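Local coordinates for protein catalase (Corynebacterium glutamicum, PDB 4B7H) that breaks down hydrogen peroxide to water and oxygen at a haem, carries bound NADPH, and is inhibited by nitric oxide, at residues E284-N289 with Q299-L304. Residues are numbered along the deposited sequence; the frame is centred on the assembly and turned at random. Where two conformers were deposited one is given.
With NDP (NADPH dihydro-nicotinamide-adenine-dinucleotide phosphate), chain H.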
loop_
_atom_site.group_PDB
_atom_site.type_symbol
_atom_site.label_atom_id
_atom_site.label_comp_id
_atom_site.label_asym_id
_atom_site.label_seq_id
_atom_site.Cartn_x
_atom_site.Cartn_y
_atom_site.Cartn_z
ATOM N N GLU A 284 24.493 3.966 -39.689
ATOM C CA GLU A 284 23.545 4.399 -40.716
ATOM C C GLU A 284 23.486 3.470 -41.929
ATOM O O GLU A 284 22.436 3.323 -42.557
ATOM C CB GLU A 284 23.836 5.842 -41.158
ATOM C CG GLU A 284 25.256 6.093 -41.640
ATOM C CD GLU A 284 25.555 7.568 -41.866
ATOM O OE1 GLU A 284 25.177 8.099 -42.931
ATOM O OE2 GLU A 284 26.170 8.196 -40.979
ATOM N N ASN A 285 24.611 2.840 -42.255
ATOM C CA ASN A 285 24.680 2.005 -43.455
ATOM C C ASN A 285 24.622 0.494 -43.216
ATOM O O ASN A 285 24.776 -0.287 -44.157
ATOM C CB ASN A 285 25.918 2.360 -44.289
ATOM C CG ASN A 285 25.877 3.781 -44.828
ATOM O OD1 ASN A 285 24.827 4.272 -45.246
ATOM N ND2 ASN A 285 27.023 4.449 -44.812
ATOM N N TYR A 286 24.391 0.067 -41.975
ATOM C CA TYR A 286 24.268 -1.369 -41.734
ATOM C C TYR A 286 23.052 -1.909 -42.488
ATOM O O TYR A 286 22.061 -1.192 -42.674
ATOM C CB TYR A 286 24.187 -1.706 -40.237
ATOM C CG TYR A 286 24.369 -3.190 -39.974
ATOM C CD1 TYR A 286 25.443 -3.877 -40.526
ATOM C CD2 TYR A 286 23.467 -3.902 -39.188
ATOM C CE1 TYR A 286 25.616 -5.226 -40.311
ATOM C CE2 TYR A 286 23.634 -5.259 -38.967
ATOM C CZ TYR A 286 24.712 -5.912 -39.528
ATOM O OH TYR A 286 24.891 -7.258 -39.319
ATOM N N ARG A 287 23.138 -3.153 -42.951
ATOM C CA ARG A 287 22.061 -3.746 -43.752
ATOM C C ARG A 287 20.739 -3.835 -42.982
ATOM O O ARG A 287 19.662 -3.844 -43.588
ATOM C CB ARG A 287 22.479 -5.120 -44.301
ATOM C CG ARG A 287 22.741 -6.158 -43.217
ATOM C CD ARG A 287 23.230 -7.489 -43.778
ATOM N NE ARG A 287 22.202 -8.169 -44.558
ATOM C CZ ARG A 287 22.199 -9.477 -44.799
ATOM N NH1 ARG A 287 23.172 -10.242 -44.314
ATOM N NH2 ARG A 287 21.223 -10.023 -45.518
ATOM N N TRP A 288 20.832 -3.905 -41.653
ATOM C CA TRP A 288 19.661 -3.874 -40.775
ATOM C C TRP A 288 19.702 -2.646 -39.878
ATOM O O TRP A 288 20.781 -2.126 -39.573
ATOM C CB TRP A 288 19.591 -5.143 -39.916
ATOM C CG TRP A 288 19.185 -6.341 -40.701
ATOM C CD1 TRP A 288 18.003 -6.523 -41.361
ATOM C CD2 TRP A 288 19.963 -7.528 -40.933
ATOM N NE1 TRP A 288 17.996 -7.752 -41.982
ATOM C CE2 TRP A 288 19.182 -8.390 -41.730
ATOM C CE3 TRP A 288 21.232 -7.949 -40.530
ATOM C CZ2 TRP A 288 19.638 -9.650 -42.141
ATOM C CZ3 TRP A 288 21.680 -9.200 -40.934
ATOM C CH2 TRP A 288 20.887 -10.033 -41.734
ATOM N N ASN A 289 18.537 -2.178 -39.440
ATOM C CA ASN A 289 18.516 -1.085 -38.474
ATOM C C ASN A 289 19.182 -1.565 -37.187
ATOM O O ASN A 289 18.755 -2.565 -36.606
ATOM C CB ASN A 289 17.082 -0.637 -38.196
ATOM C CG ASN A 289 17.014 0.595 -37.302
ATOM O OD1 ASN A 289 17.537 0.598 -36.187
ATOM N ND2 ASN A 289 16.364 1.646 -37.789
ATOM N N GLN A 299 27.120 -11.975 -36.525
ATOM C CA GLN A 299 28.439 -12.212 -35.951
ATOM C C GLN A 299 29.503 -12.359 -37.033
ATOM O O GLN A 299 30.700 -12.376 -36.741
ATOM C CB GLN A 299 28.405 -13.419 -35.011
ATOM C CG GLN A 299 27.537 -13.135 -33.783
ATOM C CD GLN A 299 27.047 -14.377 -33.078
ATOM O OE1 GLN A 299 26.184 -15.105 -33.582
ATOM N NE2 GLN A 299 27.573 -14.613 -31.890
ATOM N N LYS A 300 29.064 -12.447 -38.286
ATOM C CA LYS A 300 29.994 -12.407 -39.410
ATOM C C LYS A 300 30.427 -10.970 -39.677
ATOM O O LYS A 300 31.528 -10.727 -40.165
ATOM C CB LYS A 300 29.360 -13.007 -40.663
ATOM C CG LYS A 300 28.754 -14.378 -40.439
ATOM C CD LYS A 300 28.360 -15.028 -41.753
ATOM C CE LYS A 300 27.281 -16.081 -41.551
ATOM N NZ LYS A 300 27.100 -16.930 -42.766
ATOM N N ASP A 301 29.554 -10.019 -39.361
ATOM C CA ASP A 301 29.872 -8.609 -39.529
ATOM C C ASP A 301 30.558 -8.055 -38.283
ATOM O O ASP A 301 31.479 -7.243 -38.382
ATOM C CB ASP A 301 28.601 -7.811 -39.836
ATOM C CG ASP A 301 27.920 -8.259 -41.123
ATOM O OD1 ASP A 301 28.629 -8.540 -42.118
ATOM O OD2 ASP A 301 26.667 -8.324 -41.140
ATOM N N TYR A 302 30.103 -8.506 -37.116
ATOM C CA TYR A 302 30.607 -8.026 -35.835
ATOM C C TYR A 302 30.869 -9.215 -34.923
ATOM O O TYR A 302 29.983 -9.644 -34.181
ATOM C CB TYR A 302 29.617 -7.025 -35.214
ATOM C CG TYR A 302 29.477 -5.816 -36.102
ATOM C CD1 TYR A 302 30.455 -4.828 -36.106
ATOM C CD2 TYR A 302 28.407 -5.690 -36.980
ATOM C CE1 TYR A 302 30.360 -3.731 -36.943
ATOM C CE2 TYR A 302 28.307 -4.596 -37.826
ATOM C CZ TYR A 302 29.286 -3.620 -37.798
ATOM O OH TYR A 302 29.190 -2.533 -38.640
ATOM N N PRO A 303 32.086 -9.783 -35.008
ATOM C CA PRO A 303 32.409 -10.969 -34.203
ATOM C C PRO A 303 32.427 -10.655 -32.713
ATOM O O PRO A 303 32.506 -9.494 -32.328
ATOM C CB PRO A 303 33.824 -11.341 -34.670
ATOM C CG PRO A 303 33.980 -10.689 -36.002
ATOM C CD PRO A 303 33.184 -9.420 -35.922
ATOM N N LEU A 304 32.360 -11.683 -31.879
ATOM C CA LEU A 304 32.418 -11.471 -30.442
ATOM C C LEU A 304 33.836 -11.110 -30.005
ATOM O O LEU A 304 34.807 -11.758 -30.411
ATOM C CB LEU A 304 31.908 -12.703 -29.696
ATOM C CG LEU A 304 30.494 -13.158 -30.086
ATOM C CD1 LEU A 304 30.045 -14.323 -29.210
ATOM C CD2 LEU A 304 29.470 -12.011 -30.057
HETATM P PA NDP H . 26.210 -17.039 -37.102
HETATM O O1A NDP H . 26.384 -18.346 -37.784
HETATM O O2A NDP H . 27.493 -16.302 -36.927
HETATM O O5B NDP H . 25.535 -17.308 -35.675
HETATM C C5B NDP H . 24.404 -18.139 -35.567
HETATM C C4B NDP H . 23.993 -18.123 -34.104
HETATM O O4B NDP H . 22.829 -18.921 -33.940
HETATM C C3B NDP H . 25.094 -18.702 -33.213
HETATM O O3B NDP H . 25.243 -17.904 -32.054
HETATM C C2B NDP H . 24.550 -20.081 -32.888
HETATM O O2B NDP H . 25.041 -20.663 -31.696
HETATM C C1B NDP H . 23.057 -19.788 -32.856
HETATM N N9A NDP H . 22.222 -21.005 -32.841
HETATM C C8A NDP H . 22.612 -22.290 -33.126
HETATM N N7A NDP H . 21.550 -23.112 -32.967
HETATM C C5A NDP H . 20.484 -22.371 -32.578
HETATM C C6A NDP H . 19.164 -22.705 -32.280
HETATM N N6A NDP H . 18.835 -23.971 -32.023
HETATM N N1A NDP H . 18.287 -21.708 -31.917
HETATM C C2A NDP H . 18.712 -20.397 -31.837
HETATM N N3A NDP H . 20.022 -20.073 -32.131
HETATM C C4A NDP H . 20.894 -21.046 -32.495
HETATM O O3 NDP H . 25.117 -16.180 -37.935
HETATM P PN NDP H . 24.614 -14.693 -37.551
HETATM O O1N NDP H . 25.302 -14.199 -36.325
HETATM O O2N NDP H . 24.654 -13.908 -38.809
HETATM O O5D NDP H . 23.060 -14.917 -37.194
HETATM C C5D NDP H . 22.271 -15.798 -37.973
HETATM C C4D NDP H . 20.982 -16.098 -37.238
HETATM O O4D NDP H . 21.292 -16.755 -36.026
HETATM C C3D NDP H . 20.244 -14.822 -36.866
HETATM O O3D NDP H . 19.305 -14.455 -37.867
HETATM C C2D NDP H . 19.599 -15.179 -35.538
HETATM O O2D NDP H . 18.313 -15.685 -35.764
HETATM C C1D NDP H . 20.445 -16.315 -34.972
HETATM N N1N NDP H . 21.254 -15.874 -33.814
HETATM C C2N NDP H . 21.969 -14.715 -33.915
HETATM C C3N NDP H . 22.754 -14.238 -32.877
HETATM C C7N NDP H . 23.483 -12.950 -33.081
HETATM O O7N NDP H . 23.743 -12.146 -31.967
HETATM N N7N NDP H . 23.847 -12.578 -34.304
HETATM C C4N NDP H . 22.879 -14.970 -31.557
HETATM C C5N NDP H . 22.057 -16.227 -31.554
HETATM C C6N NDP H . 21.295 -16.613 -32.658
HETATM P P2B NDP H . 26.300 -21.675 -31.729
HETATM O O1X NDP H . 25.974 -22.792 -32.698
HETATM O O2X NDP H . 27.519 -20.896 -32.177
HETATM O O3X NDP H . 26.483 -22.199 -30.316
HETATM O O HOH W 1 25.576 -9.869 -42.963
#
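The phenol of Tyr286 donates a hydrogen bond to the carboxylate of Asp301, OH to OD2 2.8 Å. The O-H points at the anti lone pair of OD2, the one turned away from OD1, and the carboxylate plane stands 85° from the ring. Tyrosine suits this place because a phenol can donate and accept at once: its hydroxyl also accepts the backbone N-H of Ser298, tying 284-289 to the chain running into 299-304. The ring reaches the other segment because chi1, -167°, turns CG of Tyr286 away from the backbone N.

OD2 of Asp301 accepts a second hydrogen bond, from a water 2.6 Å away, and that water accepts from Arg287 NH1 at 2.8 Å. Aspartate's short carboxylate thus serves phenol and water through one oxygen, while arginine's several N-H groups can reach the water and, through NE, a salt bridge with Asp449. The guanidinium lies flat against Trp288, with CH2 over its centre.

The aromatic part of the contact is an offset edge-to-face pair: the edge of Tyr302 points to the face of Tyr286, centroids 5.6 Å apart and planes at 67°. Tyr302 offers a ring edge to its neighbour and a hydroxyl to Asp282.

Beside this pairing, Gln299 N donates an almost straight bond to O1N of the NADPH pyrophosphate at 2.9 Å. Both segments belong to the long loop between strands 270-279 and 305-314 of the catalase beta-barrel; Tyr302 packs on Met278 of the first strand, and Trp288 rests on helix 454-463, which contributes to the NADPH pocket.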